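Local structure of uncharacterized protein (Bacillus subtilis, 5DQV) at residues D41-I46 with F55-A60; L77-V82 with I102-S107; D130-I135 with D179-L184; R142-A147 with H152-D157. The protein probably hydrolyses nucleotides with release of pyrophosphate, as a metal-dependent nucleotide pyrophosphohydrolase built on a helical HD domain. One frame throughout, in Å; residues are numbered along the deposited sequence.

Interaction 1: D41-I46 with F55-A60; sequences DLAVYI and FIVETA
The helix turn that presents Val57 and Glu58 to Ala43 and Val44 has one carbonyl oxygen gripped twice: Phe55 O accepts from Thr59 N at 3.0 Å and from Thr59 OG1, also at 3.0 Å. The amide and the hydroxyl reach Phe55 O from opposite faces of its carbonyl plane, the hydroxyl tilted 30° from it, and this second bond satisfies the buried threonine side chain within its own helix. The contact is a helical hairpin of the HD domain. Segments 41-46 and 55-60, on helices 33-50 and 54-63, run nearly antiparallel, at 163°, with their axes 8.8 Å apart, a spacing consistent with the small side chain of Ala43. The CB of Ala43 lies 3.5 Å from Val57 CG1, and that same methyl is 3.4 Å from Ala43 O, packing over the backbone as well as the side chain. Val57 sends CG1 across because this branch is anti to its backbone N (chi1 162°). At the next position along each helix, Val44 crosses Glu58 obliquely, resting one methyl on the aliphatic stem of the glutamate. The Glu58 chain runs on extended, and its carboxylate is held by a salt bridge from OE2 to Arg17 on helix 8-24. Ala43 also packs on Ala129 of helix 121-132, and its side chain is about 10 Å from the bound nickel ion. At the more open margin of the contact, Val44 CG2 sits 3.7 Å from Glu58 CB.

Interaction 2: L77-V82 with I102-S107; sequences LSVSEV and IITKMS
Val79 and Thr104 meet methyl to methyl, their side chains crossing at about a right angle, while deeper in the contact Val82 and Ile103 approach each other obliquely. The two pairs join successive helices of the HD domain, the first turn of helix 79-88 and the last turn of helix 93-106. Thr104 has two unlike branches, and its first torsion decides which one faces the neighbour. With chi1 at 54°, OG1 lies between the backbone N and the carbonyl carbon, where it bonds to the carbonyl oxygen of Ile100 in the preceding turn, and CG2 is left to meet Val79 CG2 at 3.6 Å. The polar end is thus satisfied inside its own helix and the outward contact is wholly apolar. Ile103 projects CD1 toward Val82 CG1, 4.1 Å away, a looser meeting than that of the outer pair. Ile103 also packs on Val63, linking this contact to the helix that leads to the metal-binding His64. Both valines touch Ile100 as well, an additional point of contact with helix 93-106. The start of helix 79-88 is closed by a capping box. Ser78 OG, at the N-cap, accepts from Glu81 N at 3.1 Å, and in return Ser78 N donates to Glu81 OE1 at 2.9 Å, meeting that oxygen from above the carboxylate plane, 38° out of it, along a nearly straight N-H line of 168°.

Interaction 3: D130-I135 with D179-L184; sequences DRLDAI and DTAREL. With NI (nickel (II) ion), chain C.
Two residues ahead of Leu132, which meets Ala181 and Leu184, Asp130 binds the nickel ion through OD1 at 2.2 Å. His35 and His64 bind the same ion, and Asp65, which with His64 forms the His-Asp doublet that names HD domains, belongs to the same metal site. Leu132 carries the contact on its own side: CD1 touches Leu184 CD1 at 3.9 Å, the two leucines crossing at about a right angle, while CD2 lies 3.9 Å from Ala181 O. Shortening this side chain to an alanine is likely to open a gap against Ala181 and Leu184 and leave the Leu184 methyl without this partner. Asp133 points to the metal side again. Its OD2 bonds to His35 ND1, a second-shell link that probably orients this nickel ligand, and also forms a salt bridge to Arg142, while OD1 pairs with Arg38. From Leu132 to Ile135 the chain makes a type I turn, with Ile135 N bonded to Leu132 O at 3.2 Å. Ile135 then continues the apolar seam along helix 179-202, packing on Ala185 and Met192. Leu132 is thus held between that long helix and Ile46 of helix 33-50, in the C-terminal part of helix 121-132.

Interaction 4: R142-A147 with H152-D157; sequences RAFMFA and HGLYGD
One backbone hydrogen bond ties Ala147 to His152: His152 N donates to Ala147 O at 2.7 Å, with an N-H...O angle of 149° and the donor tilted 16° from the carbonyl plane. Spanning five residues, the bond folds the chain back as it leaves helix 136-150. Van der Waals contacts do the rest. The CB of Ala147 lies 4.1 Å from His152 CB and packs against the backbone of the departing chain, 3.7 Å from His152 O. Further back on the helix, Phe144 meets Leu154 obliquely, its CE1 carbon being 3.8 Å from Leu154 CD2. This methyl is shared, for it also lies at the edge of the Tyr155 ring, in its plane. Between the aromatic groups the contact is slight: Phe146 CE2 approaches the imidazole edge near the plane of that ring, 4.5 Å from His152 ND1. The assembled turn faces helix 161-169, where the Phe144 and Phe165 rings meet with their planes at about 65°, and backbone bonds join Gly153 to Ala161 and Leu154 to Tyr162. It also faces the second subunit: Leu154 packs on Met145 of that chain, and Tyr155 OH is hydrogen-bonded to its Arg38, placing this loop and helix 136-150 at the dimer interface.

How the interactions relate
Interaction 3 supplies a nickel ligand, Asp130, while interactions 1 and 2 lie near the site, with the side chains of Ala43 and Ile103 each about 10 Å from the ion. Ile102 of interaction 2 joins it to interaction 1, its CD1 lying 3.7 Å from Ala60 CB, and Ile46 CD1 of interaction 1 lies 3.7 Å from Leu132 CD1 of interaction 3. Interaction 2 reaches the metal ligand itself, with Met106 CE 3.7 Å from Asp130 OD2. Interaction 4, nested in the loop that interaction 3 closes, connects through the salt bridge of Asp133 OD2 with Arg142 NH1 at 3.2 Å. Its Phe146 side chain is about 11 Å from the nickel ion.

Interaction 1: D41-I46 with F55-A60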
# COMPACT_ATOMS: atom_id res chain seq x y z
N ASP A 41 -6.42 21.20 1.69
CA ASP A 41 -7.81 21.24 1.18
C ASP A 41 -8.81 20.75 2.24
O ASP A 41 -9.86 21.34 2.47
CB ASP A 41 -7.98 20.35 -0.09
CG ASP A 41 -7.30 20.92 -1.27
OD1 ASP A 41 -6.82 22.07 -1.19
OD2 ASP A 41 -7.20 20.19 -2.27
N LEU A 42 -8.46 19.67 2.90
CA LEU A 42 -9.32 19.11 3.96
C LEU A 42 -9.45 20.10 5.12
O LEU A 42 -10.52 20.32 5.64
CB LEU A 42 -8.71 17.79 4.46
CG LEU A 42 -9.43 16.46 4.60
CD1 LEU A 42 -10.77 16.31 3.81
CD2 LEU A 42 -8.37 15.37 4.22
N ALA A 43 -8.32 20.67 5.53
CA ALA A 43 -8.33 21.62 6.62
C ALA A 43 -9.20 22.86 6.33
O ALA A 43 -9.93 23.35 7.22
CB ALA A 43 -6.90 21.98 7.03
N VAL A 44 -9.14 23.39 5.12
CA VAL A 44 -9.90 24.59 4.77
C VAL A 44 -11.39 24.24 4.76
O VAL A 44 -12.24 25.04 5.27
CB VAL A 44 -9.40 25.24 3.39
CG1 VAL A 44 -10.44 26.22 2.80
CG2 VAL A 44 -7.99 25.91 3.62
N TYR A 45 -11.71 23.05 4.27
CA TYR A 45 -13.11 22.59 4.26
C TYR A 45 -13.71 22.50 5.70
O TYR A 45 -14.75 23.08 6.02
CB TYR A 45 -13.25 21.25 3.53
CG TYR A 45 -14.63 20.67 3.71
CD1 TYR A 45 -15.67 21.07 2.86
CD2 TYR A 45 -14.92 19.76 4.71
CE1 TYR A 45 -16.95 20.57 3.00
CE2 TYR A 45 -16.20 19.24 4.86
CZ TYR A 45 -17.21 19.67 4.00
OH TYR A 45 -18.50 19.19 4.11
N ILE A 46 -13.00 21.83 6.57
CA ILE A 46 -13.38 21.70 8.00
C ILE A 46 -13.43 23.07 8.71
O ILE A 46 -14.36 23.38 9.44
CB ILE A 46 -12.39 20.80 8.70
CG1 ILE A 46 -12.54 19.36 8.18
CG2 ILE A 46 -12.62 20.81 10.23
CD1 ILE A 46 -11.38 18.47 8.57
N PHE A 55 -7.34 31.58 7.05
CA PHE A 55 -5.99 31.89 6.64
C PHE A 55 -5.00 31.18 7.53
O PHE A 55 -4.00 30.62 7.05
CB PHE A 55 -5.74 33.41 6.62
CG PHE A 55 -4.36 33.78 6.15
CD1 PHE A 55 -3.98 33.50 4.85
CD2 PHE A 55 -3.46 34.37 7.01
CE1 PHE A 55 -2.73 33.81 4.41
CE2 PHE A 55 -2.21 34.69 6.60
CZ PHE A 55 -1.84 34.42 5.26
N ILE A 56 -5.27 31.16 8.84
CA ILE A 56 -4.34 30.52 9.75
C ILE A 56 -4.40 29.01 9.50
O ILE A 56 -3.37 28.33 9.51
CB ILE A 56 -4.64 30.85 11.26
CG1 ILE A 56 -4.44 32.35 11.57
CG2 ILE A 56 -3.80 30.00 12.16
CD1 ILE A 56 -3.01 32.89 11.19
N VAL A 57 -5.59 28.49 9.29
CA VAL A 57 -5.74 27.05 9.07
C VAL A 57 -4.95 26.63 7.83
O VAL A 57 -4.18 25.65 7.86
CB VAL A 57 -7.20 26.66 8.90
CG1 VAL A 57 -7.28 25.26 8.24
CG2 VAL A 57 -7.93 26.68 10.27
N GLU A 58 -5.12 27.39 6.73
CA GLU A 58 -4.45 27.00 5.49
C GLU A 58 -2.93 27.11 5.60
O GLU A 58 -2.22 26.22 5.11
CB GLU A 58 -4.94 27.82 4.33
CG GLU A 58 -4.49 27.31 3.02
CD GLU A 58 -5.04 28.10 1.88
OE1 GLU A 58 -5.78 29.11 2.09
OE2 GLU A 58 -4.65 27.75 0.76
N THR A 59 -2.44 28.20 6.16
CA THR A 59 -1.02 28.41 6.38
C THR A 59 -0.39 27.36 7.26
O THR A 59 0.62 26.76 6.87
CB THR A 59 -0.72 29.83 6.91
OG1 THR A 59 -1.24 30.78 5.99
CG2 THR A 59 0.78 30.01 7.05
N ALA A 60 -1.02 27.08 8.41
CA ALA A 60 -0.56 25.99 9.26
C ALA A 60 -0.57 24.64 8.59
O ALA A 60 0.39 23.86 8.70
CB ALA A 60 -1.36 25.97 10.60

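Interaction 2: L77-V82 with I102-S107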
# COMPACT_ATOMS: atom_id res chain seq x y z
N LEU A 77 13.19 21.88 8.11
CA LEU A 77 13.50 23.26 8.53
C LEU A 77 13.45 23.40 10.04
O LEU A 77 12.78 22.60 10.70
CB LEU A 77 12.45 24.22 7.97
CG LEU A 77 12.45 24.29 6.43
CD1 LEU A 77 11.52 25.36 5.89
CD2 LEU A 77 13.93 24.44 5.94
N SER A 78 14.19 24.37 10.56
CA SER A 78 14.06 24.78 11.94
C SER A 78 12.83 25.66 12.04
O SER A 78 12.32 26.22 11.03
CB SER A 78 15.28 25.55 12.39
OG SER A 78 15.30 26.81 11.78
N VAL A 79 12.37 25.83 13.25
CA VAL A 79 11.21 26.67 13.49
C VAL A 79 11.51 28.10 13.09
O VAL A 79 10.67 28.79 12.46
CB VAL A 79 10.74 26.57 14.96
CG1 VAL A 79 9.72 27.68 15.30
CG2 VAL A 79 10.18 25.16 15.24
N SER A 80 12.71 28.58 13.41
CA SER A 80 13.08 29.96 13.01
C SER A 80 13.08 30.14 11.50
O SER A 80 12.69 31.21 11.01
CB SER A 80 14.38 30.46 13.67
OG SER A 80 15.53 29.97 13.04
N GLU A 81 13.44 29.12 10.74
CA GLU A 81 13.44 29.24 9.29
C GLU A 81 12.03 29.39 8.77
O GLU A 81 11.80 30.19 7.87
CB GLU A 81 14.14 28.02 8.63
CG GLU A 81 15.68 28.16 8.65
CD GLU A 81 16.45 26.84 8.49
OE1 GLU A 81 15.87 25.74 8.56
OE2 GLU A 81 17.66 26.91 8.38
N VAL A 82 11.10 28.61 9.33
CA VAL A 82 9.70 28.72 8.95
C VAL A 82 9.14 30.10 9.31
O VAL A 82 8.54 30.74 8.49
CB VAL A 82 8.86 27.61 9.61
CG1 VAL A 82 7.41 27.81 9.31
CG2 VAL A 82 9.33 26.21 9.10
N ILE A 102 0.91 26.43 16.57
CA ILE A 102 0.23 25.22 16.10
C ILE A 102 1.26 24.15 15.77
O ILE A 102 1.19 23.03 16.31
CB ILE A 102 -0.65 25.49 14.83
CG1 ILE A 102 -1.84 26.38 15.20
CG2 ILE A 102 -1.16 24.14 14.24
CD1 ILE A 102 -2.64 26.93 13.95
N ILE A 103 2.21 24.46 14.89
CA ILE A 103 3.05 23.38 14.35
C ILE A 103 4.04 22.80 15.34
O ILE A 103 4.43 21.65 15.20
CB ILE A 103 3.71 23.79 13.01
CG1 ILE A 103 4.75 24.89 13.23
CG2 ILE A 103 2.61 24.27 12.07
CD1 ILE A 103 5.43 25.39 11.94
N THR A 104 4.40 23.55 16.37
CA THR A 104 5.35 23.08 17.38
C THR A 104 4.64 22.25 18.42
O THR A 104 5.23 21.32 18.98
CB THR A 104 6.09 24.23 18.06
OG1 THR A 104 5.15 25.17 18.59
CG2 THR A 104 7.04 24.95 17.04
N LYS A 105 3.38 22.61 18.68
CA LYS A 105 2.48 21.77 19.48
C LYS A 105 2.22 20.43 18.77
O LYS A 105 2.34 19.40 19.37
CB LYS A 105 1.18 22.51 19.80
CG LYS A 105 1.33 23.58 20.91
CD LYS A 105 0.14 23.59 21.91
N MET A 106 1.86 20.47 17.48
CA MET A 106 1.57 19.24 16.70
C MET A 106 2.80 18.31 16.68
O MET A 106 2.67 17.14 16.91
CB MET A 106 1.17 19.56 15.25
CG MET A 106 -0.26 20.10 15.00
SD MET A 106 -0.59 20.31 13.19
CE MET A 106 -0.63 18.53 12.80
N SER A 107 3.96 18.87 16.35
CA SER A 107 5.26 18.16 16.42
C SER A 107 5.83 18.27 17.81
O SER A 107 5.53 17.44 18.67
CB SER A 107 6.29 18.77 15.43
OG SER A 107 6.14 18.27 14.11

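Interaction 3: D130-I135 with D179-L184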
# COMPACT_ATOMS: atom_id res chain seq x y z
N ASP A 130 -5.00 16.23 9.14
CA ASP A 130 -3.79 15.44 9.01
C ASP A 130 -4.14 13.98 9.32
O ASP A 130 -3.67 13.02 8.64
CB ASP A 130 -2.75 16.01 9.98
CG ASP A 130 -1.37 15.55 9.72
OD1 ASP A 130 -1.02 15.29 8.59
OD2 ASP A 130 -0.59 15.46 10.66
N ARG A 131 -4.95 13.78 10.37
CA ARG A 131 -5.37 12.42 10.73
C ARG A 131 -6.37 11.80 9.76
O ARG A 131 -6.30 10.62 9.47
CB ARG A 131 -5.87 12.37 12.20
CG ARG A 131 -4.73 12.62 13.13
CD ARG A 131 -5.13 12.50 14.53
NE ARG A 131 -4.02 12.87 15.38
CZ ARG A 131 -3.89 12.53 16.65
NH1 ARG A 131 -4.78 11.74 17.23
NH2 ARG A 131 -2.84 12.96 17.34
N LEU A 132 -7.26 12.59 9.22
CA LEU A 132 -8.17 12.11 8.19
C LEU A 132 -7.39 11.53 7.00
O LEU A 132 -7.78 10.49 6.41
CB LEU A 132 -9.11 13.22 7.75
CG LEU A 132 -10.26 13.60 8.70
CD1 LEU A 132 -11.03 14.82 8.24
CD2 LEU A 132 -11.23 12.39 8.88
N ASP A 133 -6.24 12.15 6.67
CA ASP A 133 -5.46 11.71 5.51
C ASP A 133 -4.76 10.35 5.80
O ASP A 133 -4.24 9.73 4.91
CB ASP A 133 -4.42 12.78 5.11
CG ASP A 133 -3.80 12.54 3.76
OD1 ASP A 133 -4.54 12.56 2.76
OD2 ASP A 133 -2.54 12.38 3.66
N ALA A 134 -4.79 9.89 7.06
CA ALA A 134 -4.12 8.67 7.48
C ALA A 134 -5.13 7.49 7.57
O ALA A 134 -4.74 6.38 7.93
CB ALA A 134 -3.41 8.87 8.85
N ILE A 135 -6.39 7.75 7.27
CA ILE A 135 -7.44 6.73 7.30
C ILE A 135 -8.21 6.73 5.97
O ILE A 135 -7.94 7.56 5.09
CB ILE A 135 -8.40 6.87 8.52
CG1 ILE A 135 -9.16 8.19 8.55
CG2 ILE A 135 -7.63 6.68 9.86
CD1 ILE A 135 -10.19 8.29 9.69
N ASP A 179 -16.52 18.35 15.30
CA ASP A 179 -17.71 17.69 14.83
C ASP A 179 -17.61 17.39 13.33
O ASP A 179 -17.95 16.27 12.91
CB ASP A 179 -18.95 18.55 15.12
CG ASP A 179 -19.29 18.60 16.63
OD1 ASP A 179 -18.76 17.75 17.38
OD2 ASP A 179 -20.08 19.49 17.03
N THR A 180 -17.12 18.36 12.54
CA THR A 180 -17.03 18.18 11.10
C THR A 180 -16.09 17.02 10.77
O THR A 180 -16.42 16.13 9.97
CB THR A 180 -16.56 19.46 10.39
OG1 THR A 180 -17.49 20.51 10.68
CG2 THR A 180 -16.51 19.23 8.84
N ALA A 181 -14.91 17.02 11.38
CA ALA A 181 -13.94 15.95 11.18
C ALA A 181 -14.47 14.60 11.65
O ALA A 181 -14.22 13.57 11.00
CB ALA A 181 -12.59 16.27 11.88
N ARG A 182 -15.18 14.59 12.78
CA ARG A 182 -15.70 13.35 13.30
C ARG A 182 -16.66 12.71 12.28
O ARG A 182 -16.64 11.50 12.05
CB ARG A 182 -16.41 13.57 14.65
CG ARG A 182 -16.28 12.42 15.56
CD ARG A 182 -16.76 12.73 16.98
NE ARG A 182 -15.75 13.53 17.70
CZ ARG A 182 -15.89 14.78 18.11
NH1 ARG A 182 -17.01 15.46 17.90
NH2 ARG A 182 -14.88 15.36 18.74
N GLU A 183 -17.47 13.55 11.66
CA GLU A 183 -18.40 13.09 10.66
C GLU A 183 -17.66 12.50 9.46
O GLU A 183 -17.98 11.39 9.02
CB GLU A 183 -19.30 14.24 10.23
CG GLU A 183 -20.50 13.80 9.50
CD GLU A 183 -21.48 14.94 9.32
OE1 GLU A 183 -21.51 15.87 10.15
OE2 GLU A 183 -22.25 14.88 8.33
N LEU A 184 -16.64 13.21 8.96
CA LEU A 184 -15.88 12.73 7.80
C LEU A 184 -15.11 11.45 8.13
O LEU A 184 -14.98 10.56 7.30
CB LEU A 184 -14.86 13.78 7.33
CG LEU A 184 -15.39 15.06 6.69
CD1 LEU A 184 -14.21 16.05 6.44
CD2 LEU A 184 -16.11 14.78 5.34
NI NI C . 1.05 15.59 7.93

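Interaction 4: R142-A147 with H152-D157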
# COMPACT_ATOMS: atom_id res chain seq x y z
N ARG A 142 -1.47 4.85 2.04
CA ARG A 142 -0.30 5.41 2.70
C ARG A 142 0.37 4.38 3.61
O ARG A 142 1.60 4.31 3.67
CB ARG A 142 -0.67 6.68 3.45
CG ARG A 142 -0.95 7.84 2.55
CD ARG A 142 -1.34 9.06 3.37
NE ARG A 142 -0.15 9.58 4.03
CZ ARG A 142 -0.11 10.24 5.19
NH1 ARG A 142 -1.21 10.52 5.89
NH2 ARG A 142 1.06 10.63 5.64
N ALA A 143 -0.43 3.57 4.28
CA ALA A 143 0.11 2.55 5.21
C ALA A 143 0.96 1.54 4.45
O ALA A 143 2.06 1.18 4.88
CB ALA A 143 -1.01 1.83 5.92
N PHE A 144 0.44 1.09 3.31
CA PHE A 144 1.15 0.11 2.53
C PHE A 144 2.38 0.71 1.84
O PHE A 144 3.42 0.06 1.75
CB PHE A 144 0.21 -0.60 1.57
CG PHE A 144 -0.76 -1.54 2.26
CD1 PHE A 144 -0.29 -2.62 3.01
CD2 PHE A 144 -2.10 -1.33 2.20
CE1 PHE A 144 -1.17 -3.45 3.72
CE2 PHE A 144 -3.01 -2.20 2.89
CZ PHE A 144 -2.54 -3.25 3.61
N MET A 145 2.27 1.95 1.37
CA MET A 145 3.46 2.66 0.82
C MET A 145 4.61 2.76 1.87
O MET A 145 5.75 2.44 1.59
CB MET A 145 3.06 4.05 0.36
CG MET A 145 4.21 5.03 -0.10
SD MET A 145 3.54 6.73 -0.35
CE MET A 145 1.87 6.27 -0.97
N PHE A 146 4.25 3.19 3.07
CA PHE A 146 5.21 3.28 4.18
C PHE A 146 5.88 1.95 4.46
O PHE A 146 7.12 1.86 4.59
CB PHE A 146 4.49 3.81 5.43
CG PHE A 146 5.42 4.08 6.59
CD1 PHE A 146 6.04 5.33 6.72
CD2 PHE A 146 5.67 3.10 7.54
CE1 PHE A 146 6.91 5.59 7.79
CE2 PHE A 146 6.53 3.36 8.62
CZ PHE A 146 7.15 4.60 8.74
N ALA A 147 5.07 0.88 4.52
CA ALA A 147 5.62 -0.48 4.75
C ALA A 147 6.63 -0.87 3.68
O ALA A 147 7.68 -1.51 3.96
CB ALA A 147 4.47 -1.51 4.81
N HIS A 152 8.85 -3.29 5.59
CA HIS A 152 8.01 -4.00 6.51
C HIS A 152 7.01 -4.80 5.73
O HIS A 152 6.65 -4.45 4.62
CB HIS A 152 7.28 -3.01 7.39
CG HIS A 152 8.18 -2.19 8.24
ND1 HIS A 152 7.90 -0.88 8.59
CD2 HIS A 152 9.38 -2.47 8.80
CE1 HIS A 152 8.88 -0.40 9.33
NE2 HIS A 152 9.79 -1.35 9.47
N GLY A 153 6.55 -5.89 6.32
CA GLY A 153 5.61 -6.79 5.68
C GLY A 153 4.17 -6.26 5.60
O GLY A 153 3.77 -5.33 6.30
N LEU A 154 3.40 -6.88 4.71
CA LEU A 154 1.95 -6.65 4.64
C LEU A 154 1.24 -6.97 5.96
O LEU A 154 0.31 -6.26 6.43
CB LEU A 154 1.41 -7.59 3.57
CG LEU A 154 0.31 -7.09 2.68
CD1 LEU A 154 0.43 -7.80 1.26
CD2 LEU A 154 -1.02 -7.27 3.39
N TYR A 155 1.62 -8.09 6.52
CA TYR A 155 1.11 -8.57 7.81
C TYR A 155 2.17 -9.53 8.33
O TYR A 155 3.18 -9.77 7.67
CB TYR A 155 -0.22 -9.32 7.66
CG TYR A 155 -0.15 -10.43 6.61
CD1 TYR A 155 0.27 -11.70 6.93
CD2 TYR A 155 -0.48 -10.16 5.28
CE1 TYR A 155 0.32 -12.71 5.95
CE2 TYR A 155 -0.44 -11.13 4.30
CZ TYR A 155 -0.01 -12.38 4.61
OH TYR A 155 0.02 -13.30 3.60
N GLY A 156 1.92 -10.08 9.51
CA GLY A 156 2.74 -11.18 10.04
C GLY A 156 3.66 -10.84 11.21
O GLY A 156 4.30 -11.73 11.75
N ASP A 157 3.78 -9.56 11.56
CA ASP A 157 4.55 -9.11 12.72
C ASP A 157 4.11 -7.72 13.11
O ASP A 157 3.32 -7.08 12.39
CB ASP A 157 6.09 -9.17 12.53
CG ASP A 157 6.62 -8.31 11.35
OD1 ASP A 157 6.34 -7.10 11.21
OD2 ASP A 157 7.41 -8.87 10.56